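Local coordinates for protein integral membrane indolylacetylinositol arabinosyltransferase EmbC (Mycolicibacterium smegmatis, PDB 7BVE) that probably transfers arabinose units at the cell membrane, polymerising them into the arabinan of mycobacterial cell-wall arabinogalactan, at residues R105-E110 and F179-V184; R605-A610 and L660-F665; L862-A867 and R944-R949. One frame throughout, in Å; residues are numbered along the deposited sequence.

Contact 1 of 3, residues R105-E110 and F179-V184; sequences RGLLIE and FRPQIV
The packed half of this contact gathers round Pro181, which aims its ring at Gly106 and Leu107. Pro181 CB lies 3.9 Å from the carbonyl carbon C of Gly106, and Pro181 CG is 3.9 Å from Leu107 CD1. Leu107 holds CG anti to its backbone N, and its side chain runs alongside the proline ring, both pointing the same way. One backbone bond fixes the crossing: Gln182 N donates to Arg105 O over 3.0 Å. The N-H points almost straight at the oxygen (167°), and the donor lies in the carbonyl plane, with a C=O...N angle of 151°. Thr94 OG1 adds a second tie, hydrogen-bonding to both Leu107 N and Gln182 O.

The other half is looser. Arg105, partly exposed, and Gln182 run side by side as extended chains, with guanidinium and amide planes only 5° apart, yet their polar ends do not bond to each other. The nearest approach is a soft one, Arg105 CD to Gln182 OE1 at 3.9 Å. Each group finds its partner in the C-terminal domain instead: the guanidinium makes a cation-pi contact with Tyr1007, and Gln182 NE2 bonds to Gly1014 O.

Within the concanavalin-like domain, strand 107-112 pairs with 90-93 and 115-120 in a four-stranded antiparallel sheet. Leu107 rests on Val118 and Val120 of strand 115-120 and also reaches Phe143 on strand 140-145 of the larger sheet, so the 179-184 loop packs beside the seam where the two sheets meet.

Contact 2 of 3, residues R605-A610 and L660-F665; sequences RTVFGA and LVAAWF
Thr606 lays its methyl against Ala662, CG2 standing 3.8 Å from CB, at the centre of an antiparallel pair of helices, both predicted to span the membrane, in the GT-C-type part of the enzyme. The short segments run 170° apart in direction with axes 8.9 Å from each other, and the small Ala662 side chain faces the partner helix where Thr606 faces back. Val607, on the exposed margin, adds its CG2 branch, 3.9 Å from the same Ala662 CB, so this one methyl is touched by two branches from consecutive residues of the other helix. Val661 CG1 makes only a marginal approach to the Thr606 methyl.

One turn farther along the second helix Phe665 also points at its partner, crossing Thr606 at about a right angle. Deeper along the pair the same two helices stay joined through Ala610, which packs on Ala658 and Leu659, while its carbonyl accepts a bond from Ser655 OG.

Thr606 turns its hydroxyl beside its own backbone N (chi1 -53°), where OG1 bonds to Arg602 O one turn back; the same oxygen sits in the plane of the Phe665 ring, at its edge, 3.6 Å from CE2.

Contact 3 of 3, residues L862-A867 and R944-R949; sequences LLVVSA and RIPELR
Arg944, Val864 and Leu862 give up the most surface here, and Arg944 serves the contact with both its backbone and its side chain. Its carbonyl oxygen takes the N-H of Val864 over 2.7 Å in a practically straight bond (177°), with the donor nearly along the C=O axis. This makes Val864 and Arg944 an antiparallel hydrogen-bonded pair, but a single bridge: the touching parts diverge by 124°, so the 944-949 loop crosses the strand and leaves it.

The arginine chain starts with CG anti to the backbone N and stays extended to CD, then bends at chi3 (64°). That carries the guanidinium alongside Val864, whose CG1 meets its edge 3.4 Å from Arg944 NH1. Ser866 OG lies 3.6 Å from Arg944 NH1, approaching obliquely; it is hydrogen-bonded to Asn908 OD1, which also makes a weak bond to Arg944 NH1. The other Val864 branch, CG2, is 3.7 Å from Pro946 CG, where valine and proline ring cross at about a right angle.

Leu862, two residues before Val864, has its carbonyl oxygen met by Pro946 CD at 3.5 Å, and its CD1 reaches Leu948 CD1 at 4.3 Å. Tyr1028 of strand 1020-1029 touches Leu862, Val864 and Leu948 together. On the opposite strand face, where Ile923 lies, Leu863 sends CD1 to within 3.7 Å of Ile945 CG1. The loop, coming from strand 939-940, brushes the sheet of 862-867 and goes on to strand 949-950 of the mixed sheet.

Arg944 is buried, and Asn908 OD1, Ala742 O and Glu739 hold its guanidinium weakly, so its charge is probably spread over several partners, with Glu739 partly balancing it through a long, weak ion pair.

Each contact belongs to a different sequence-family region, and they follow one another along the chain. Contacts 1 and 2 lie farthest apart, with centres 73 Å apart on opposite sides of the chain's centre; contact 3 is 43 Å from contact 1 and 64 Å from contact 2 between centres. Even the closest pair, contacts 1 and 3, leaves about 29 Å between nearest atoms. No residue of theirs lines the ethambutol pocket, which joins residues of the GT-C-type region such as Asp279 and Trp572 to Trp965 and Val1004 of the C-terminal domain. Contact 1 reaches Tyr1007, three residues past Val1004 of that pocket.

Contact 1 of 3, residues R105-E110 and F179-V184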
loop_
_atom_site.group_PDB
_atom_site.type_symbol
_atom_site.label_atom_id
_atom_site.label_comp_id
_atom_site.label_asym_id
_atom_site.label_seq_id
_atom_site.Cartn_x
_atom_site.Cartn_y
_atom_site.Cartn_z
ATOM N N ARG A 105 26.793 -23.406 5.170
ATOM C CA ARG A 105 27.386 -22.434 4.256
ATOM C C ARG A 105 28.814 -22.737 3.854
ATOM O O ARG A 105 29.255 -22.220 2.834
ATOM C CB ARG A 105 27.342 -21.020 4.843
ATOM C CG ARG A 105 25.949 -20.457 4.975
ATOM C CD ARG A 105 25.930 -19.053 5.487
ATOM N NE ARG A 105 24.564 -18.634 5.762
ATOM C CZ ARG A 105 24.234 -17.453 6.267
ATOM N NH1 ARG A 105 25.173 -16.562 6.538
ATOM N NH2 ARG A 105 22.963 -17.162 6.494
ATOM N N GLY A 106 29.545 -23.544 4.596
ATOM C CA GLY A 106 30.947 -23.736 4.293
ATOM C C GLY A 106 31.384 -25.179 4.215
ATOM O O GLY A 106 30.581 -26.065 3.935
ATOM N N LEU A 107 32.662 -25.423 4.460
ATOM C CA LEU A 107 33.257 -26.740 4.329
ATOM C C LEU A 107 33.819 -27.194 5.664
ATOM O O LEU A 107 34.304 -26.379 6.449
ATOM C CB LEU A 107 34.371 -26.711 3.292
ATOM C CG LEU A 107 35.037 -27.961 2.728
ATOM C CD1 LEU A 107 35.441 -27.546 1.388
ATOM C CD2 LEU A 107 36.267 -28.379 3.476
ATOM N N LEU A 108 33.774 -28.501 5.904
ATOM C CA LEU A 108 34.286 -29.101 7.126
ATOM C C LEU A 108 34.797 -30.499 6.827
ATOM O O LEU A 108 34.178 -31.243 6.069
ATOM C CB LEU A 108 33.209 -29.174 8.214
ATOM C CG LEU A 108 32.714 -27.910 8.913
ATOM C CD1 LEU A 108 31.490 -28.214 9.711
ATOM C CD2 LEU A 108 33.777 -27.391 9.827
ATOM N N ILE A 109 35.932 -30.850 7.420
ATOM C CA ILE A 109 36.456 -32.209 7.377
ATOM C C ILE A 109 36.431 -32.664 8.835
ATOM O O ILE A 109 37.355 -33.309 9.341
ATOM C CB ILE A 109 37.844 -32.275 6.707
ATOM C CG1 ILE A 109 37.781 -31.573 5.357
ATOM C CG2 ILE A 109 38.234 -33.697 6.340
ATOM C CD1 ILE A 109 39.107 -31.425 4.684
ATOM N N GLU A 110 35.384 -32.232 9.538
ATOM C CA GLU A 110 35.099 -32.555 10.930
ATOM C C GLU A 110 35.027 -34.060 11.142
ATOM O O GLU A 110 34.666 -34.799 10.227
ATOM C CB GLU A 110 33.781 -31.883 11.336
ATOM C CG GLU A 110 33.421 -31.937 12.814
ATOM C CD GLU A 110 32.122 -31.221 13.128
ATOM O OE1 GLU A 110 31.481 -30.711 12.185
ATOM O OE2 GLU A 110 31.740 -31.165 14.316
ATOM N N PHE A 179 27.624 -25.858 -5.589
ATOM C CA PHE A 179 27.976 -26.260 -4.233
ATOM C C PHE A 179 29.310 -25.690 -3.788
ATOM O O PHE A 179 30.059 -26.375 -3.091
ATOM C CB PHE A 179 28.034 -27.781 -4.101
ATOM C CG PHE A 179 26.708 -28.463 -4.191
ATOM C CD1 PHE A 179 25.837 -28.449 -3.120
ATOM C CD2 PHE A 179 26.355 -29.161 -5.331
ATOM C CE1 PHE A 179 24.627 -29.084 -3.197
ATOM C CE2 PHE A 179 25.150 -29.800 -5.412
ATOM C CZ PHE A 179 24.282 -29.759 -4.346
ATOM N N ARG A 180 29.645 -24.487 -4.196
ATOM C CA ARG A 180 30.904 -23.925 -3.742
ATOM C C ARG A 180 30.772 -23.446 -2.302
ATOM O O ARG A 180 29.761 -22.831 -1.951
ATOM C CB ARG A 180 31.356 -22.792 -4.646
ATOM C CG ARG A 180 31.932 -23.279 -5.944
ATOM C CD ARG A 180 32.457 -22.165 -6.805
ATOM N NE ARG A 180 31.395 -21.393 -7.425
ATOM C CZ ARG A 180 31.604 -20.312 -8.158
ATOM N NH1 ARG A 180 30.588 -19.669 -8.699
ATOM N NH2 ARG A 180 32.832 -19.879 -8.357
ATOM N N PRO A 181 31.742 -23.736 -1.443
ATOM C CA PRO A 181 31.648 -23.315 -0.049
ATOM C C PRO A 181 32.082 -21.873 0.152
ATOM O O PRO A 181 32.901 -21.333 -0.591
ATOM C CB PRO A 181 32.604 -24.279 0.659
ATOM C CG PRO A 181 33.591 -24.619 -0.358
ATOM C CD PRO A 181 32.866 -24.660 -1.655
ATOM N N GLN A 182 31.518 -21.250 1.181
ATOM C CA GLN A 182 31.915 -19.905 1.564
ATOM C C GLN A 182 33.169 -19.943 2.423
ATOM O O GLN A 182 33.298 -20.775 3.323
ATOM C CB GLN A 182 30.775 -19.203 2.295
ATOM C CG GLN A 182 31.112 -17.811 2.771
ATOM C CD GLN A 182 29.931 -17.056 3.309
ATOM O OE1 GLN A 182 28.810 -17.539 3.282
ATOM N NE2 GLN A 182 30.180 -15.862 3.815
ATOM N N ILE A 183 34.106 -19.042 2.134
ATOM C CA ILE A 183 35.402 -18.995 2.796
ATOM C C ILE A 183 35.498 -17.701 3.585
ATOM O O ILE A 183 35.279 -16.619 3.034
ATOM C CB ILE A 183 36.546 -19.102 1.778
ATOM C CG1 ILE A 183 36.474 -20.433 1.049
ATOM C CG2 ILE A 183 37.867 -18.977 2.456
ATOM C CD1 ILE A 183 37.401 -20.529 -0.103
ATOM N N VAL A 184 35.788 -17.815 4.883
ATOM C CA VAL A 184 36.074 -16.664 5.734
ATOM C C VAL A 184 37.439 -16.866 6.376
ATOM O O VAL A 184 37.802 -16.165 7.323
ATOM C CB VAL A 184 34.992 -16.439 6.807
ATOM C CG1 VAL A 184 33.665 -16.127 6.182
ATOM C CG2 VAL A 184 34.866 -17.630 7.692
#

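Contact 2 of 3, residues R605-A610 and L660-F665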
loop_
_atom_site.group_PDB
_atom_site.type_symbol
_atom_site.label_atom_id
_atom_site.label_comp_id
_atom_site.label_asym_id
_atom_site.label_seq_id
_atom_site.Cartn_x
_atom_site.Cartn_y
_atom_site.Cartn_z
ATOM N N ARG A 605 -10.648 32.411 -11.287
ATOM C CA ARG A 605 -9.552 32.703 -10.374
ATOM C C ARG A 605 -9.878 32.267 -8.951
ATOM O O ARG A 605 -9.001 31.770 -8.231
ATOM C CB ARG A 605 -9.219 34.189 -10.426
ATOM C CG ARG A 605 -8.601 34.619 -11.736
ATOM C CD ARG A 605 -7.928 35.946 -11.580
ATOM N NE ARG A 605 -8.859 37.038 -11.355
ATOM C CZ ARG A 605 -9.314 37.822 -12.319
ATOM N NH1 ARG A 605 -10.156 38.797 -12.042
ATOM N NH2 ARG A 605 -8.904 37.646 -13.562
ATOM N N THR A 606 -11.141 32.396 -8.542
ATOM C CA THR A 606 -11.532 31.906 -7.226
ATOM C C THR A 606 -11.520 30.378 -7.171
ATOM O O THR A 606 -11.153 29.793 -6.144
ATOM C CB THR A 606 -12.902 32.469 -6.868
ATOM O OG1 THR A 606 -12.866 33.890 -7.012
ATOM C CG2 THR A 606 -13.247 32.169 -5.439
ATOM N N VAL A 607 -11.873 29.714 -8.277
ATOM C CA VAL A 607 -11.798 28.252 -8.321
ATOM C C VAL A 607 -10.346 27.774 -8.243
ATOM O O VAL A 607 -10.039 26.776 -7.572
ATOM C CB VAL A 607 -12.524 27.727 -9.576
ATOM C CG1 VAL A 607 -12.286 26.250 -9.790
ATOM C CG2 VAL A 607 -14.003 27.942 -9.439
ATOM N N PHE A 608 -9.423 28.505 -8.873
ATOM C CA PHE A 608 -8.012 28.137 -8.768
ATOM C C PHE A 608 -7.466 28.359 -7.360
ATOM O O PHE A 608 -6.665 27.553 -6.870
ATOM C CB PHE A 608 -7.181 28.906 -9.790
ATOM C CG PHE A 608 -5.710 28.655 -9.671
ATOM C CD1 PHE A 608 -5.170 27.432 -10.020
ATOM C CD2 PHE A 608 -4.864 29.647 -9.212
ATOM C CE1 PHE A 608 -3.818 27.207 -9.895
ATOM C CE2 PHE A 608 -3.509 29.423 -9.095
ATOM C CZ PHE A 608 -2.989 28.201 -9.445
ATOM N N GLY A 609 -7.897 29.432 -6.690
ATOM C CA GLY A 609 -7.514 29.619 -5.297
ATOM C C GLY A 609 -8.038 28.525 -4.380
ATOM O O GLY A 609 -7.342 28.081 -3.460
ATOM N N ALA A 610 -9.258 28.051 -4.642
ATOM C CA ALA A 610 -9.804 26.934 -3.878
ATOM C C ALA A 610 -9.035 25.644 -4.132
ATOM O O ALA A 610 -8.867 24.829 -3.220
ATOM C CB ALA A 610 -11.277 26.743 -4.214
ATOM N N LEU A 660 -17.818 28.443 -2.318
ATOM C CA LEU A 660 -19.091 29.152 -2.178
ATOM C C LEU A 660 -18.999 30.581 -2.703
ATOM O O LEU A 660 -19.952 31.088 -3.312
ATOM C CB LEU A 660 -19.543 29.151 -0.724
ATOM C CG LEU A 660 -19.906 27.787 -0.153
ATOM C CD1 LEU A 660 -20.213 27.904 1.318
ATOM C CD2 LEU A 660 -21.079 27.211 -0.900
ATOM N N VAL A 661 -17.856 31.240 -2.491
ATOM C CA VAL A 661 -17.655 32.581 -3.047
ATOM C C VAL A 661 -17.613 32.530 -4.573
ATOM O O VAL A 661 -18.174 33.402 -5.251
ATOM C CB VAL A 661 -16.384 33.221 -2.458
ATOM C CG1 VAL A 661 -16.104 34.559 -3.085
ATOM C CG2 VAL A 661 -16.537 33.411 -0.979
ATOM N N ALA A 662 -16.991 31.488 -5.137
ATOM C CA ALA A 662 -16.967 31.329 -6.592
ATOM C C ALA A 662 -18.359 31.079 -7.158
ATOM O O ALA A 662 -18.693 31.565 -8.245
ATOM C CB ALA A 662 -16.036 30.187 -6.982
ATOM N N ALA A 663 -19.195 30.339 -6.424
ATOM C CA ALA A 663 -20.567 30.103 -6.869
ATOM C C ALA A 663 -21.407 31.372 -6.800
ATOM O O ALA A 663 -22.290 31.581 -7.640
ATOM C CB ALA A 663 -21.206 28.995 -6.041
ATOM N N TRP A 664 -21.151 32.234 -5.815
ATOM C CA TRP A 664 -21.841 33.521 -5.791
ATOM C C TRP A 664 -21.399 34.414 -6.942
ATOM O O TRP A 664 -22.216 35.148 -7.510
ATOM C CB TRP A 664 -21.603 34.240 -4.474
ATOM C CG TRP A 664 -22.350 35.528 -4.388
ATOM C CD1 TRP A 664 -23.694 35.687 -4.226
ATOM C CD2 TRP A 664 -21.805 36.843 -4.512
ATOM N NE1 TRP A 664 -24.016 37.020 -4.210
ATOM C CE2 TRP A 664 -22.872 37.751 -4.387
ATOM C CE3 TRP A 664 -20.515 37.341 -4.699
ATOM C CZ2 TRP A 664 -22.689 39.128 -4.448
ATOM C CZ3 TRP A 664 -20.335 38.709 -4.757
ATOM C CH2 TRP A 664 -21.416 39.586 -4.633
ATOM N N PHE A 665 -20.108 34.375 -7.287
ATOM C CA PHE A 665 -19.612 35.083 -8.469
ATOM C C PHE A 665 -20.258 34.570 -9.746
ATOM O O PHE A 665 -20.512 35.342 -10.676
ATOM C CB PHE A 665 -18.096 34.939 -8.568
ATOM C CG PHE A 665 -17.337 35.854 -7.670
ATOM C CD1 PHE A 665 -17.872 37.061 -7.276
ATOM C CD2 PHE A 665 -16.099 35.486 -7.190
ATOM C CE1 PHE A 665 -17.168 37.897 -6.449
ATOM C CE2 PHE A 665 -15.396 36.312 -6.355
ATOM C CZ PHE A 665 -15.930 37.518 -5.984
#

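Contact 3 of 3, residues L862-A867 and R944-R949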
loop_
_atom_site.group_PDB
_atom_site.type_symbol
_atom_site.label_atom_id
_atom_site.label_comp_id
_atom_site.label_asym_id
_atom_site.label_seq_id
_atom_site.Cartn_x
_atom_site.Cartn_y
_atom_site.Cartn_z
ATOM N N LEU A 862 25.040 9.936 36.041
ATOM C CA LEU A 862 23.995 8.925 35.924
ATOM C C LEU A 862 24.072 7.954 37.087
ATOM O O LEU A 862 25.166 7.640 37.567
ATOM C CB LEU A 862 24.111 8.160 34.614
ATOM C CG LEU A 862 23.645 8.825 33.342
ATOM C CD1 LEU A 862 23.956 7.926 32.194
ATOM C CD2 LEU A 862 22.158 9.076 33.394
ATOM N N LEU A 863 22.913 7.471 37.512
ATOM C CA LEU A 863 22.785 6.314 38.387
ATOM C C LEU A 863 22.041 5.237 37.616
ATOM O O LEU A 863 20.922 5.469 37.150
ATOM C CB LEU A 863 22.021 6.689 39.651
ATOM C CG LEU A 863 21.765 5.654 40.730
ATOM C CD1 LEU A 863 23.049 5.223 41.385
ATOM C CD2 LEU A 863 20.828 6.247 41.740
ATOM N N VAL A 864 22.661 4.072 37.455
ATOM C CA VAL A 864 22.154 3.057 36.539
ATOM C C VAL A 864 21.926 1.752 37.291
ATOM O O VAL A 864 22.799 1.295 38.035
ATOM C CB VAL A 864 23.115 2.827 35.350
ATOM C CG1 VAL A 864 22.521 1.842 34.381
ATOM C CG2 VAL A 864 23.417 4.104 34.625
ATOM N N VAL A 865 20.743 1.160 37.109
ATOM C CA VAL A 865 20.504 -0.241 37.431
ATOM C C VAL A 865 20.151 -0.953 36.135
ATOM O O VAL A 865 19.663 -0.328 35.188
ATOM C CB VAL A 865 19.395 -0.441 38.487
ATOM C CG1 VAL A 865 19.719 0.316 39.750
ATOM C CG2 VAL A 865 18.042 -0.038 37.963
ATOM N N SER A 866 20.433 -2.247 36.076
ATOM C CA SER A 866 20.082 -3.066 34.927
ATOM C C SER A 866 18.850 -3.893 35.261
ATOM O O SER A 866 18.690 -4.350 36.394
ATOM C CB SER A 866 21.234 -3.986 34.541
ATOM O OG SER A 866 22.382 -3.245 34.196
ATOM N N ALA A 867 17.984 -4.094 34.276
ATOM C CA ALA A 867 16.724 -4.755 34.557
ATOM C C ALA A 867 16.221 -5.480 33.322
ATOM O O ALA A 867 16.429 -5.033 32.196
ATOM C CB ALA A 867 15.681 -3.751 35.036
ATOM N N ARG A 944 24.621 1.325 40.451
ATOM C CA ARG A 944 25.887 1.569 39.795
ATOM C C ARG A 944 25.943 3.020 39.349
ATOM O O ARG A 944 24.968 3.539 38.802
ATOM C CB ARG A 944 26.021 0.618 38.604
ATOM C CG ARG A 944 27.297 0.685 37.834
ATOM C CD ARG A 944 27.245 -0.337 36.729
ATOM N NE ARG A 944 26.191 -0.041 35.771
ATOM C CZ ARG A 944 25.792 -0.882 34.829
ATOM N NH1 ARG A 944 24.831 -0.556 33.986
ATOM N NH2 ARG A 944 26.360 -2.065 34.731
ATOM N N ILE A 945 27.069 3.677 39.608
ATOM C CA ILE A 945 27.348 4.971 38.990
ATOM C C ILE A 945 28.451 4.760 37.961
ATOM O O ILE A 945 29.619 4.560 38.327
ATOM C CB ILE A 945 27.738 6.041 40.016
ATOM C CG1 ILE A 945 26.537 6.378 40.891
ATOM C CG2 ILE A 945 28.170 7.303 39.321
ATOM C CD1 ILE A 945 26.860 7.296 42.022
ATOM N N PRO A 946 28.123 4.765 36.675
ATOM C CA PRO A 946 29.108 4.423 35.653
ATOM C C PRO A 946 30.149 5.509 35.446
ATOM O O PRO A 946 29.891 6.696 35.651
ATOM C CB PRO A 946 28.250 4.244 34.404
ATOM C CG PRO A 946 27.036 5.004 34.665
ATOM C CD PRO A 946 26.774 4.873 36.110
ATOM N N GLU A 947 31.341 5.081 35.042
ATOM C CA GLU A 947 32.447 5.970 34.707
ATOM C C GLU A 947 32.548 6.027 33.191
ATOM O O GLU A 947 32.934 5.043 32.554
ATOM C CB GLU A 947 33.746 5.478 35.329
ATOM C CG GLU A 947 33.738 5.522 36.832
ATOM C CD GLU A 947 35.001 4.962 37.427
ATOM O OE1 GLU A 947 35.827 4.429 36.661
ATOM O OE2 GLU A 947 35.166 5.048 38.660
ATOM N N LEU A 948 32.212 7.177 32.618
ATOM C CA LEU A 948 31.925 7.296 31.199
ATOM C C LEU A 948 33.041 8.032 30.466
ATOM O O LEU A 948 33.642 8.970 30.992
ATOM C CB LEU A 948 30.601 8.027 30.999
ATOM C CG LEU A 948 29.402 7.336 31.639
ATOM C CD1 LEU A 948 28.185 8.211 31.570
ATOM C CD2 LEU A 948 29.124 6.034 30.963
ATOM N N ARG A 949 33.317 7.585 29.241
ATOM C CA ARG A 949 34.213 8.257 28.311
ATOM C C ARG A 949 33.469 8.439 27.001
ATOM O O ARG A 949 32.450 7.797 26.762
ATOM C CB ARG A 949 35.492 7.459 28.060
ATOM C CG ARG A 949 36.350 7.237 29.280
ATOM C CD ARG A 949 37.568 6.406 28.938
ATOM N NE ARG A 949 38.509 7.140 28.099
ATOM C CZ ARG A 949 39.560 6.594 27.496
ATOM N NH1 ARG A 949 39.807 5.300 27.626
ATOM N NH2 ARG A 949 40.361 7.343 26.755
#